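Local atomic coordinates of glucose-6-phosphate 1-dehydrogenase (Kluyveromyces lactis, PDB entry 7E6I), a protein that catalyses the NADP+-dependent oxidation of glucose 6-phosphate to 6-phosphogluconolactone, the first and rate-limiting step of the oxidative pentose phosphate pathway. Residues 315-321 and 333-339; 238-243 and 439-443; 216-220 and 344-348; 286-292 and 457-463. One frame throughout, in Å; residues are numbered along the deposited sequence.

Interaction 1 of 4, residues 315-321 and 333-339. With BG6 (6-O-phosphono-beta-D-glucopyranose), chain B.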
# COMPACT_ATOMS: atom_id res chain seq x y z
N THR A 315 -8.26 -0.67 -17.54
CA THR A 315 -8.70 -1.24 -16.27
C THR A 315 -7.99 -2.56 -15.95
O THR A 315 -8.17 -3.10 -14.85
CB THR A 315 -10.23 -1.44 -16.27
OG1 THR A 315 -10.60 -2.43 -17.23
CG2 THR A 315 -10.94 -0.14 -16.62
N PHE A 316 -7.20 -3.09 -16.89
CA PHE A 316 -6.34 -4.23 -16.65
C PHE A 316 -5.02 -3.97 -17.35
O PHE A 316 -5.02 -3.60 -18.53
CB PHE A 316 -6.93 -5.54 -17.19
CG PHE A 316 -5.99 -6.71 -17.11
CD1 PHE A 316 -4.96 -6.87 -18.02
CD2 PHE A 316 -6.12 -7.64 -16.10
CE1 PHE A 316 -4.09 -7.91 -17.92
CE2 PHE A 316 -5.25 -8.68 -16.01
CZ PHE A 316 -4.23 -8.82 -16.92
N ALA A 317 -3.91 -4.23 -16.66
CA ALA A 317 -2.59 -4.13 -17.27
C ALA A 317 -1.68 -5.23 -16.75
O ALA A 317 -1.64 -5.51 -15.55
CB ALA A 317 -1.94 -2.76 -17.00
N ALA A 318 -0.91 -5.83 -17.67
CA ALA A 318 0.21 -6.68 -17.33
C ALA A 318 1.45 -6.03 -17.92
O ALA A 318 1.43 -5.62 -19.09
CB ALA A 318 0.02 -8.10 -17.85
N ILE A 319 2.51 -5.89 -17.12
CA ILE A 319 3.71 -5.18 -17.54
C ILE A 319 4.93 -6.03 -17.21
O ILE A 319 5.04 -6.56 -16.10
CB ILE A 319 3.85 -3.81 -16.85
CG1 ILE A 319 2.60 -2.94 -17.07
CG2 ILE A 319 5.11 -3.10 -17.33
CD1 ILE A 319 2.54 -1.71 -16.12
N GLY A 320 5.85 -6.14 -18.16
CA GLY A 320 7.10 -6.84 -17.93
C GLY A 320 8.16 -5.89 -17.41
O GLY A 320 8.23 -4.73 -17.83
N PHE A 321 8.97 -6.38 -16.50
CA PHE A 321 10.03 -5.59 -15.89
C PHE A 321 11.33 -6.38 -15.94
O PHE A 321 11.33 -7.61 -15.94
CB PHE A 321 9.72 -5.24 -14.44
CG PHE A 321 8.60 -4.26 -14.28
CD1 PHE A 321 8.87 -2.90 -14.23
CD2 PHE A 321 7.29 -4.69 -14.18
CE1 PHE A 321 7.85 -1.99 -14.08
CE2 PHE A 321 6.26 -3.78 -14.03
CZ PHE A 321 6.55 -2.42 -13.97
N ILE A 333 10.20 -10.31 -14.92
CA ILE A 333 9.29 -9.95 -13.84
C ILE A 333 8.00 -9.42 -14.45
O ILE A 333 8.04 -8.61 -15.38
CB ILE A 333 9.94 -8.91 -12.92
CG1 ILE A 333 11.14 -9.54 -12.22
CG2 ILE A 333 8.94 -8.33 -11.93
CD1 ILE A 333 12.08 -8.50 -11.68
N VAL A 334 6.86 -9.87 -13.94
CA VAL A 334 5.57 -9.37 -14.41
C VAL A 334 4.78 -8.82 -13.23
O VAL A 334 4.66 -9.48 -12.18
CB VAL A 334 4.77 -10.45 -15.15
CG1 VAL A 334 3.35 -9.94 -15.46
CG2 VAL A 334 5.47 -10.87 -16.42
N MET A 335 4.25 -7.62 -13.39
CA MET A 335 3.21 -7.10 -12.51
C MET A 335 1.92 -7.06 -13.31
O MET A 335 1.92 -6.57 -14.45
CB MET A 335 3.56 -5.71 -11.99
CG MET A 335 4.48 -5.70 -10.78
SD MET A 335 4.79 -4.02 -10.16
CE MET A 335 3.63 -3.10 -11.17
N ARG A 336 0.84 -7.57 -12.74
CA ARG A 336 -0.42 -7.57 -13.46
C ARG A 336 -1.55 -7.25 -12.49
O ARG A 336 -1.63 -7.81 -11.40
CB ARG A 336 -0.66 -8.91 -14.18
CG ARG A 336 -0.67 -10.17 -13.31
CD ARG A 336 -0.66 -11.40 -14.24
NE ARG A 336 -0.37 -12.69 -13.61
CZ ARG A 336 -1.30 -13.50 -13.11
NH1 ARG A 336 -2.57 -13.13 -13.15
NH2 ARG A 336 -0.98 -14.67 -12.57
N ALA A 337 -2.41 -6.31 -12.89
CA ALA A 337 -3.49 -5.81 -12.06
C ALA A 337 -4.74 -5.61 -12.92
O ALA A 337 -4.64 -5.11 -14.05
CB ALA A 337 -3.11 -4.49 -11.39
N GLY A 338 -5.90 -5.99 -12.38
CA GLY A 338 -7.15 -5.80 -13.09
C GLY A 338 -8.32 -5.62 -12.15
O GLY A 338 -8.37 -6.19 -11.06
N LYS A 339 -9.28 -4.82 -12.60
CA LYS A 339 -10.60 -4.72 -12.00
C LYS A 339 -11.58 -5.52 -12.85
O LYS A 339 -11.32 -5.80 -14.02
CB LYS A 339 -11.05 -3.26 -11.89
CG LYS A 339 -10.68 -2.60 -10.54
CD LYS A 339 -10.10 -1.20 -10.71
CE LYS A 339 -10.52 -0.24 -9.60
NZ LYS A 339 -10.14 -0.66 -8.23
C1 BG6 B . -6.54 1.96 -3.60
C2 BG6 B . -7.05 2.00 -5.04
O1 BG6 B . -5.31 2.55 -3.45
O5 BG6 B . -6.39 0.53 -3.18
C3 BG6 B . -8.33 1.25 -5.19
O2 BG6 B . -7.23 3.35 -5.49
C4 BG6 B . -8.17 -0.18 -4.77
O3 BG6 B . -8.76 1.26 -6.57
C5 BG6 B . -7.63 -0.26 -3.34
O4 BG6 B . -9.44 -0.83 -4.89
C6 BG6 B . -7.28 -1.66 -2.93
O6 BG6 B . -6.79 -1.61 -1.60
P BG6 B . -7.07 -2.91 -0.61
O1P BG6 B . -6.54 -4.06 -1.44
O2P BG6 B . -8.55 -3.01 -0.35
O3P BG6 B . -6.37 -2.80 0.74
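M335 and F321 meet on one face of an antiparallel hairpin, and the methionine can be followed atom by atom past one corner of the ring. Its CB lies 3.9 Å from F321 CE2. CG runs on past the same corner, and SD sits 4.9 Å from the centroid of the F321 ring, 41° off the ring normal, an oblique Met-aromatic contact. A nearly eclipsed last torsion (chi3 7°) folds the methyl back, leaving M335 CE 3.9 Å from F321 CE2. On the other face F316 packs against a residue without a side chain: its CD2 is 3.7 Å from G338 CA, where any CB on the glycine would collide with the ring, and its CG and CD2 also lie near A337 O. Replacing F316 with alanine is likely to leave a gap beside G338 CA and the A337 carbonyl. The backbones are pinned by alternating pairs, among them A317 N to A337 O at 2.8 Å and K339 N to T315 O at 3.0 Å. From that last pair the K339 side chain runs on; its NZ donates to O3 of the bound sugar phosphate (2.9 Å) and forms a salt bridge with E221. The hairpin lies between strands 212-220 and 285-291, and helix 236-254 packs on its A317, I319 and M335 face.

Interaction 2 of 4, residues 238-243 and 439-443. With BG6 (6-O-phosphono-beta-D-glucopyranose), chain B.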
# COMPACT_ATOMS: atom_id res chain seq x y z
N ILE A 238 -2.87 1.34 -13.79
CA ILE A 238 -1.44 1.41 -13.56
C ILE A 238 -1.14 2.43 -12.48
O ILE A 238 -0.46 2.13 -11.50
CB ILE A 238 -0.70 1.70 -14.87
CG1 ILE A 238 -1.01 0.59 -15.87
CG2 ILE A 238 0.79 1.80 -14.63
CD1 ILE A 238 -0.49 0.83 -17.24
N ARG A 239 -1.67 3.64 -12.63
CA ARG A 239 -1.53 4.64 -11.58
C ARG A 239 -2.22 4.22 -10.30
O ARG A 239 -1.77 4.58 -9.21
CB ARG A 239 -2.13 5.97 -12.04
CG ARG A 239 -1.18 6.90 -12.71
CD ARG A 239 -1.73 8.31 -12.71
NE ARG A 239 -1.08 9.08 -13.76
CZ ARG A 239 -1.46 9.06 -15.03
NH1 ARG A 239 -2.49 8.30 -15.39
NH2 ARG A 239 -0.82 9.79 -15.93
N ASP A 240 -3.34 3.51 -10.41
CA ASP A 240 -4.17 3.28 -9.23
C ASP A 240 -3.47 2.37 -8.23
O ASP A 240 -3.51 2.63 -7.02
CB ASP A 240 -5.53 2.71 -9.62
CG ASP A 240 -6.54 2.80 -8.47
OD1 ASP A 240 -6.52 3.80 -7.71
OD2 ASP A 240 -7.36 1.87 -8.32
N VAL A 241 -2.83 1.28 -8.69
CA VAL A 241 -2.30 0.28 -7.77
C VAL A 241 -0.92 -0.24 -8.18
O VAL A 241 -0.21 -0.81 -7.35
CB VAL A 241 -3.26 -0.91 -7.61
CG1 VAL A 241 -4.65 -0.44 -7.15
CG2 VAL A 241 -3.32 -1.74 -8.90
N MET A 242 -0.54 -0.07 -9.44
CA MET A 242 0.71 -0.69 -9.88
C MET A 242 1.92 0.20 -9.59
O MET A 242 2.92 -0.29 -9.05
CB MET A 242 0.64 -1.05 -11.37
CG MET A 242 -0.64 -1.80 -11.75
SD MET A 242 -0.69 -2.46 -13.44
CE MET A 242 0.80 -3.47 -13.44
N GLN A 243 1.84 1.48 -9.95
CA GLN A 243 2.92 2.43 -9.64
C GLN A 243 3.22 2.52 -8.14
O GLN A 243 4.32 2.90 -7.75
CB GLN A 243 2.53 3.82 -10.19
CG GLN A 243 3.57 4.94 -10.01
CD GLN A 243 3.51 5.61 -8.64
OE1 GLN A 243 2.49 5.54 -7.94
NE2 GLN A 243 4.61 6.23 -8.24
N SER A 439 10.37 6.02 -8.53
CA SER A 439 9.22 5.25 -9.00
C SER A 439 8.47 6.01 -10.08
O SER A 439 7.97 5.41 -11.04
CB SER A 439 8.31 4.89 -7.82
OG SER A 439 7.43 5.96 -7.51
N TRP A 440 8.41 7.34 -9.99
CA TRP A 440 7.78 8.13 -11.04
C TRP A 440 8.65 8.23 -12.29
O TRP A 440 8.11 8.22 -13.41
CB TRP A 440 7.40 9.52 -10.53
CG TRP A 440 6.07 9.52 -9.78
CD1 TRP A 440 5.86 9.90 -8.48
CD2 TRP A 440 4.80 9.10 -10.29
NE1 TRP A 440 4.53 9.74 -8.15
CE2 TRP A 440 3.86 9.25 -9.24
CE3 TRP A 440 4.36 8.61 -11.53
CZ2 TRP A 440 2.51 8.92 -9.39
CZ3 TRP A 440 3.02 8.29 -11.68
CH2 TRP A 440 2.12 8.45 -10.61
N LYS A 441 9.98 8.27 -12.15
CA LYS A 441 10.84 8.25 -13.33
C LYS A 441 10.65 6.96 -14.12
O LYS A 441 10.79 6.96 -15.36
CB LYS A 441 12.31 8.40 -12.93
CG LYS A 441 12.77 9.84 -12.71
CD LYS A 441 14.03 9.91 -11.84
CE LYS A 441 14.72 11.28 -12.03
NZ LYS A 441 14.91 12.08 -10.78
N LEU A 442 10.32 5.87 -13.43
CA LEU A 442 10.14 4.58 -14.08
C LEU A 442 8.82 4.50 -14.84
O LEU A 442 8.79 4.03 -15.99
CB LEU A 442 10.21 3.47 -13.01
CG LEU A 442 9.99 2.05 -13.50
CD1 LEU A 442 11.03 1.69 -14.55
CD2 LEU A 442 10.01 1.04 -12.36
N PHE A 443 7.73 4.97 -14.24
CA PHE A 443 6.40 4.77 -14.82
C PHE A 443 5.94 5.90 -15.73
O PHE A 443 5.04 5.69 -16.55
CB PHE A 443 5.37 4.60 -13.71
CG PHE A 443 5.26 3.22 -13.22
CD1 PHE A 443 6.14 2.73 -12.27
CD2 PHE A 443 4.28 2.38 -13.71
CE1 PHE A 443 6.04 1.41 -11.82
CE2 PHE A 443 4.18 1.06 -13.27
CZ PHE A 443 5.06 0.58 -12.34
C1 BG6 B . -6.54 1.96 -3.60
C2 BG6 B . -7.05 2.00 -5.04
O1 BG6 B . -5.31 2.55 -3.45
O5 BG6 B . -6.39 0.53 -3.18
C3 BG6 B . -8.33 1.25 -5.19
O2 BG6 B . -7.23 3.35 -5.49
C4 BG6 B . -8.17 -0.18 -4.77
O3 BG6 B . -8.76 1.26 -6.57
C5 BG6 B . -7.63 -0.26 -3.34
O4 BG6 B . -9.44 -0.83 -4.89
C6 BG6 B . -7.28 -1.66 -2.93
O6 BG6 B . -6.79 -1.61 -1.60
P BG6 B . -7.07 -2.91 -0.61
O1P BG6 B . -6.54 -4.06 -1.44
O2P BG6 B . -8.55 -3.01 -0.35
O3P BG6 B . -6.37 -2.80 0.74
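Q243 reaches from helix 236-254 to lie between W440 and F443 of helix 433-451, and three kinds of contact can be separated. The first is amide stacking: the Q243 amide and the W440 indole lie in nearly parallel planes, 12° apart, with Q243 NE2 3.3 Å from W440 CE2. CG anti to the backbone N, followed by a bend at chi2 (-83°), turns the amide flat onto the ring. The second is CH-pi contact. Q243 CG stands 3.9 Å above the centroid of the six-membered ring of W440, and Q243 CA lies 3.9 Å from the centroid of the F443 ring, only 10° off its normal. The third is plain apolar packing: I238 CG2 meets the edge of the F443 ring at CD2 (3.7 Å), while R239 CG lies at the edge of W440 and its guanidinium goes on to H157 and E451. The helix makes a wider pi-type turn here, Q243 N bonding to I238 O (2.8 Å). Away from this packing, D240 OD1 and OD2 accept the sugar hydroxyls O2 and O3, although the modelled distances are too short to be taken literally. The chemistry implies a division of labour: dispersion and ring contacts seat one side of the helix, while another presents D240 to glucose 6-phosphate.

Interaction 3 of 4, residues 216-220 and 344-348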
# COMPACT_ATOMS: atom_id res chain seq x y z
N GLN A 216 6.13 -12.92 -10.21
CA GLN A 216 4.83 -12.33 -10.52
C GLN A 216 4.26 -11.67 -9.27
O GLN A 216 4.23 -12.29 -8.20
CB GLN A 216 3.85 -13.39 -11.00
CG GLN A 216 4.02 -13.86 -12.43
CD GLN A 216 2.92 -14.83 -12.82
OE1 GLN A 216 1.81 -14.42 -13.17
NE2 GLN A 216 3.20 -16.13 -12.74
N VAL A 217 3.80 -10.43 -9.41
CA VAL A 217 2.96 -9.77 -8.40
C VAL A 217 1.58 -9.57 -9.03
O VAL A 217 1.47 -9.01 -10.11
CB VAL A 217 3.55 -8.43 -7.94
CG1 VAL A 217 2.70 -7.85 -6.83
CG2 VAL A 217 4.97 -8.60 -7.46
N VAL A 218 0.53 -10.04 -8.35
CA VAL A 218 -0.78 -10.23 -8.97
C VAL A 218 -1.84 -9.52 -8.13
O VAL A 218 -1.91 -9.73 -6.91
CB VAL A 218 -1.12 -11.71 -9.11
CG1 VAL A 218 -2.51 -11.86 -9.68
CG2 VAL A 218 -0.08 -12.42 -10.01
N PHE A 219 -2.67 -8.70 -8.80
CA PHE A 219 -3.75 -7.97 -8.16
C PHE A 219 -5.01 -8.21 -8.97
O PHE A 219 -5.05 -7.92 -10.17
CB PHE A 219 -3.43 -6.47 -8.09
CG PHE A 219 -4.58 -5.58 -7.63
CD1 PHE A 219 -5.56 -5.17 -8.52
CD2 PHE A 219 -4.61 -5.10 -6.34
CE1 PHE A 219 -6.59 -4.32 -8.10
CE2 PHE A 219 -5.63 -4.26 -5.92
CZ PHE A 219 -6.62 -3.86 -6.80
N LYS A 220 -6.04 -8.74 -8.32
CA LYS A 220 -7.31 -9.01 -8.97
C LYS A 220 -8.41 -8.45 -8.09
O LYS A 220 -8.41 -8.68 -6.87
CB LYS A 220 -7.52 -10.51 -9.17
CG LYS A 220 -6.75 -11.13 -10.31
CD LYS A 220 -6.90 -12.63 -10.27
CE LYS A 220 -7.65 -13.16 -11.49
NZ LYS A 220 -7.70 -14.66 -11.51
N GLY A 344 -11.25 -11.60 -6.06
CA GLY A 344 -10.42 -10.63 -5.39
C GLY A 344 -9.24 -11.34 -4.74
O GLY A 344 -9.41 -12.32 -4.01
N LYS A 345 -8.04 -10.82 -5.01
CA LYS A 345 -6.81 -11.51 -4.68
C LYS A 345 -5.62 -10.59 -4.86
O LYS A 345 -5.51 -9.90 -5.88
CB LYS A 345 -6.64 -12.72 -5.59
CG LYS A 345 -5.87 -13.85 -5.08
CD LYS A 345 -6.06 -15.03 -6.03
CE LYS A 345 -5.25 -14.90 -7.31
NZ LYS A 345 -4.78 -16.25 -7.78
N VAL A 346 -4.70 -10.57 -3.90
CA VAL A 346 -3.37 -10.03 -4.12
C VAL A 346 -2.37 -11.12 -3.78
O VAL A 346 -2.42 -11.69 -2.67
CB VAL A 346 -3.11 -8.76 -3.30
CG1 VAL A 346 -1.63 -8.38 -3.40
CG2 VAL A 346 -3.98 -7.61 -3.80
N GLU A 347 -1.45 -11.39 -4.70
CA GLU A 347 -0.69 -12.62 -4.63
C GLU A 347 0.68 -12.42 -5.26
O GLU A 347 0.83 -11.71 -6.26
CB GLU A 347 -1.46 -13.73 -5.35
CG GLU A 347 -1.06 -15.11 -5.00
CD GLU A 347 -2.06 -16.14 -5.51
OE1 GLU A 347 -1.94 -16.53 -6.70
OE2 GLU A 347 -2.95 -16.55 -4.71
N ILE A 348 1.68 -13.10 -4.68
CA ILE A 348 3.04 -13.18 -5.21
C ILE A 348 3.28 -14.61 -5.66
O ILE A 348 3.04 -15.54 -4.90
CB ILE A 348 4.08 -12.79 -4.15
CG1 ILE A 348 3.91 -11.35 -3.69
CG2 ILE A 348 5.50 -13.08 -4.65
CD1 ILE A 348 4.46 -11.15 -2.29
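V218 O accepts the hydrogen bond of E347 N (2.8 Å) and a weaker CA-H contact from V346, whose CA lies 3.2 Å from V218 O. The amide of E347 comes in the carbonyl plane. Strands 216-220 and 345-348 run antiparallel, 176° between their directions, and V218/E347 and K220/K345 are their hydrogen-bonded pairs. The return bond from V218 N to E347 O is short (2.7 Å) but bent, with 142° at the hydrogen; in the next pair K220 N reaches K345 O at 2.8 Å. Side chains alternate between two unlike faces. On the apolar one, V346 CG2 touches F219 CD2 at 3.6 Å; V217, F219 and I348 rest on helix 236-254, V346 meets Y184, and the F219 ring is near the bound sugar phosphate. On the face of V218, K220, K345 and E347, the aliphatic parts of the two lysines lie side by side, K220 CD 4.1 Å from K345 CE. Their ammonium groups, 5.0 Å apart (K220 NZ to K345 NZ), have different main partners: E343 for K220, E347 for K345, whose NZ meets E347 OE1 (3.1 Å) 48° out of the carboxylate plane. R349 also binds that oxygen and R371 the other one, an arrangement likely to keep E347 ionised and its carboxylate fixed in rotation. K345, R349 and R371 belong, by similarity, to a second NADP+ site. The pairing is part of the large mixed sheet of the C-terminal domain characteristic of glucose-6-phosphate dehydrogenases.

Interaction 4 of 4, residues 286-292 and 457-463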
# COMPACT_ATOMS: atom_id res chain seq x y z
N LEU A 286 0.43 -5.70 -21.76
CA LEU A 286 -0.86 -6.29 -22.08
C LEU A 286 -1.92 -5.43 -21.40
O LEU A 286 -1.99 -5.38 -20.18
CB LEU A 286 -0.95 -7.73 -21.62
CG LEU A 286 -1.83 -8.70 -22.42
CD1 LEU A 286 -2.84 -9.41 -21.51
CD2 LEU A 286 -2.55 -7.98 -23.54
N ILE A 287 -2.74 -4.76 -22.20
CA ILE A 287 -3.57 -3.66 -21.75
C ILE A 287 -5.02 -3.98 -22.11
O ILE A 287 -5.30 -4.43 -23.22
CB ILE A 287 -3.07 -2.35 -22.39
CG1 ILE A 287 -2.57 -1.41 -21.31
CG2 ILE A 287 -3.99 -1.73 -23.39
CD1 ILE A 287 -1.39 -2.00 -20.62
N GLY A 288 -5.92 -3.83 -21.14
CA GLY A 288 -7.29 -4.26 -21.31
C GLY A 288 -8.27 -3.31 -20.64
O GLY A 288 -7.93 -2.60 -19.70
N GLN A 289 -9.50 -3.30 -21.16
CA GLN A 289 -10.61 -2.51 -20.64
C GLN A 289 -11.82 -3.43 -20.56
O GLN A 289 -12.05 -4.24 -21.46
CB GLN A 289 -10.92 -1.29 -21.54
CG GLN A 289 -11.99 -0.35 -21.00
CD GLN A 289 -12.39 0.73 -22.00
OE1 GLN A 289 -13.39 0.60 -22.72
NE2 GLN A 289 -11.60 1.80 -22.06
N TYR A 290 -12.59 -3.34 -19.48
CA TYR A 290 -13.61 -4.36 -19.28
C TYR A 290 -14.89 -4.03 -20.05
O TYR A 290 -15.39 -2.89 -20.00
CB TYR A 290 -13.90 -4.62 -17.80
CG TYR A 290 -14.63 -3.58 -16.99
CD1 TYR A 290 -16.02 -3.58 -16.91
CD2 TYR A 290 -13.92 -2.64 -16.23
CE1 TYR A 290 -16.70 -2.63 -16.12
CE2 TYR A 290 -14.58 -1.70 -15.44
CZ TYR A 290 -15.96 -1.69 -15.40
OH TYR A 290 -16.59 -0.76 -14.61
N GLY A 291 -15.39 -5.02 -20.79
CA GLY A 291 -16.66 -4.93 -21.47
C GLY A 291 -17.75 -5.65 -20.71
O GLY A 291 -17.56 -6.12 -19.58
N ARG A 292 -18.91 -5.75 -21.34
CA ARG A 292 -20.05 -6.40 -20.70
C ARG A 292 -19.75 -7.87 -20.42
O ARG A 292 -19.02 -8.53 -21.16
CB ARG A 292 -21.28 -6.28 -21.58
CG ARG A 292 -22.06 -4.99 -21.36
CD ARG A 292 -23.19 -4.84 -22.39
NE ARG A 292 -23.39 -3.45 -22.76
CZ ARG A 292 -23.93 -3.07 -23.91
NH1 ARG A 292 -24.32 -3.98 -24.80
NH2 ARG A 292 -24.09 -1.78 -24.17
N GLN A 457 -5.18 1.15 -28.11
CA GLN A 457 -6.54 0.92 -27.64
C GLN A 457 -6.55 -0.33 -26.78
O GLN A 457 -6.09 -1.38 -27.23
CB GLN A 457 -7.49 0.76 -28.82
CG GLN A 457 -8.75 -0.06 -28.52
CD GLN A 457 -9.81 0.75 -27.78
OE1 GLN A 457 -9.96 1.95 -28.01
NE2 GLN A 457 -10.54 0.09 -26.86
N PRO A 458 -7.02 -0.26 -25.53
CA PRO A 458 -7.09 -1.48 -24.72
C PRO A 458 -7.99 -2.51 -25.37
O PRO A 458 -9.04 -2.19 -25.92
CB PRO A 458 -7.67 -0.99 -23.38
CG PRO A 458 -8.21 0.37 -23.65
CD PRO A 458 -7.36 0.94 -24.75
N LYS A 459 -7.54 -3.76 -25.33
CA LYS A 459 -8.40 -4.85 -25.74
C LYS A 459 -9.53 -5.01 -24.72
O LYS A 459 -9.35 -4.77 -23.53
CB LYS A 459 -7.58 -6.12 -25.88
CG LYS A 459 -7.92 -7.21 -24.89
CD LYS A 459 -7.05 -8.46 -25.10
CE LYS A 459 -5.60 -8.12 -25.48
NZ LYS A 459 -4.76 -9.35 -25.53
N ILE A 460 -10.71 -5.37 -25.21
CA ILE A 460 -11.90 -5.49 -24.36
C ILE A 460 -11.95 -6.88 -23.76
O ILE A 460 -11.59 -7.87 -24.41
CB ILE A 460 -13.18 -5.17 -25.16
CG1 ILE A 460 -13.06 -3.78 -25.79
CG2 ILE A 460 -14.41 -5.22 -24.28
CD1 ILE A 460 -13.14 -2.67 -24.75
N TYR A 461 -12.39 -6.98 -22.50
CA TYR A 461 -12.53 -8.29 -21.86
C TYR A 461 -13.82 -8.27 -21.06
O TYR A 461 -14.18 -7.23 -20.50
CB TYR A 461 -11.34 -8.65 -20.94
CG TYR A 461 -11.13 -7.76 -19.73
CD1 TYR A 461 -10.38 -6.60 -19.83
CD2 TYR A 461 -11.67 -8.09 -18.50
CE1 TYR A 461 -10.18 -5.77 -18.74
CE2 TYR A 461 -11.48 -7.27 -17.41
CZ TYR A 461 -10.73 -6.11 -17.53
OH TYR A 461 -10.52 -5.28 -16.44
N PRO A 462 -14.54 -9.38 -21.02
CA PRO A 462 -15.85 -9.36 -20.36
C PRO A 462 -15.70 -9.25 -18.85
O PRO A 462 -14.85 -9.90 -18.24
CB PRO A 462 -16.48 -10.70 -20.76
CG PRO A 462 -15.31 -11.57 -21.09
CD PRO A 462 -14.24 -10.67 -21.64
N TYR A 463 -16.55 -8.41 -18.26
CA TYR A 463 -16.65 -8.32 -16.81
C TYR A 463 -16.75 -9.72 -16.23
O TYR A 463 -17.60 -10.52 -16.64
CB TYR A 463 -17.87 -7.49 -16.45
CG TYR A 463 -18.01 -6.94 -15.04
CD1 TYR A 463 -18.03 -7.77 -13.93
CD2 TYR A 463 -18.21 -5.57 -14.84
CE1 TYR A 463 -18.21 -7.24 -12.64
CE2 TYR A 463 -18.38 -5.04 -13.56
CZ TYR A 463 -18.38 -5.87 -12.47
OH TYR A 463 -18.55 -5.32 -11.21
O HOH W 1 -12.79 0.71 -25.26
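The Y461 ring has Y290 over one face, Y290 CA standing 3.8 Å from the ring centroid, while G288 C lies in plane at the ring's edge. Next to it Y463 turns its edge toward the face of Y290 in an offset edge-to-face pair, planes at 88° and centroids 5.3 Å apart. These rings decorate two parallel strands at the border of the large mixed sheet, twisted by 41°, with 459-462 outermost within the chain. With CG set between the backbone N and the carbonyl carbon (chi1 64°), the Y461 ring folds back over its neighbour strand, and its hydroxyl bonds to K339 O and T315 OG1. A phenylalanine in place of Y461 would probably leave K339 O and T315 OG1 without the hydroxyl that joins them. The backbones zip together through alternating bonds such as Q289 N to K459 O (2.8 Å) and Y463 N to G291 O (2.8 Å). I460 CG2 lies 3.6 Å from G291 CA, where a CB would clash. P458 CB packs on I287 CG2 (3.8 Å). Near the strand's start, one water donates to Q289 OE1 (2.6 Å) and accepts from Q457 NE2 (2.8 Å).

How the interactions relate
Interactions 1, 3 and 4 are pairings within one mixed sheet, whereas interaction 2 joins two helices, one of which, 236-254, lies on that sheet. Interactions 1, 2 and 3 are buried; interaction 4, at the border strand, is partly exposed and includes a water bridge. Strand 212-220 of interaction 3 adjoins 333-338 of interaction 1, with R336 NE bonded to Q216 OE1, and 316-321 adjoins 285-291 of interaction 4. M242 CE packs on I319 CD1, tying interactions 1 and 2 together, and both touch the sugar phosphate. Chemistry follows place: rings and an amide between the helices, charged side chains on one face of interaction 3, tyrosines at the sheet's border.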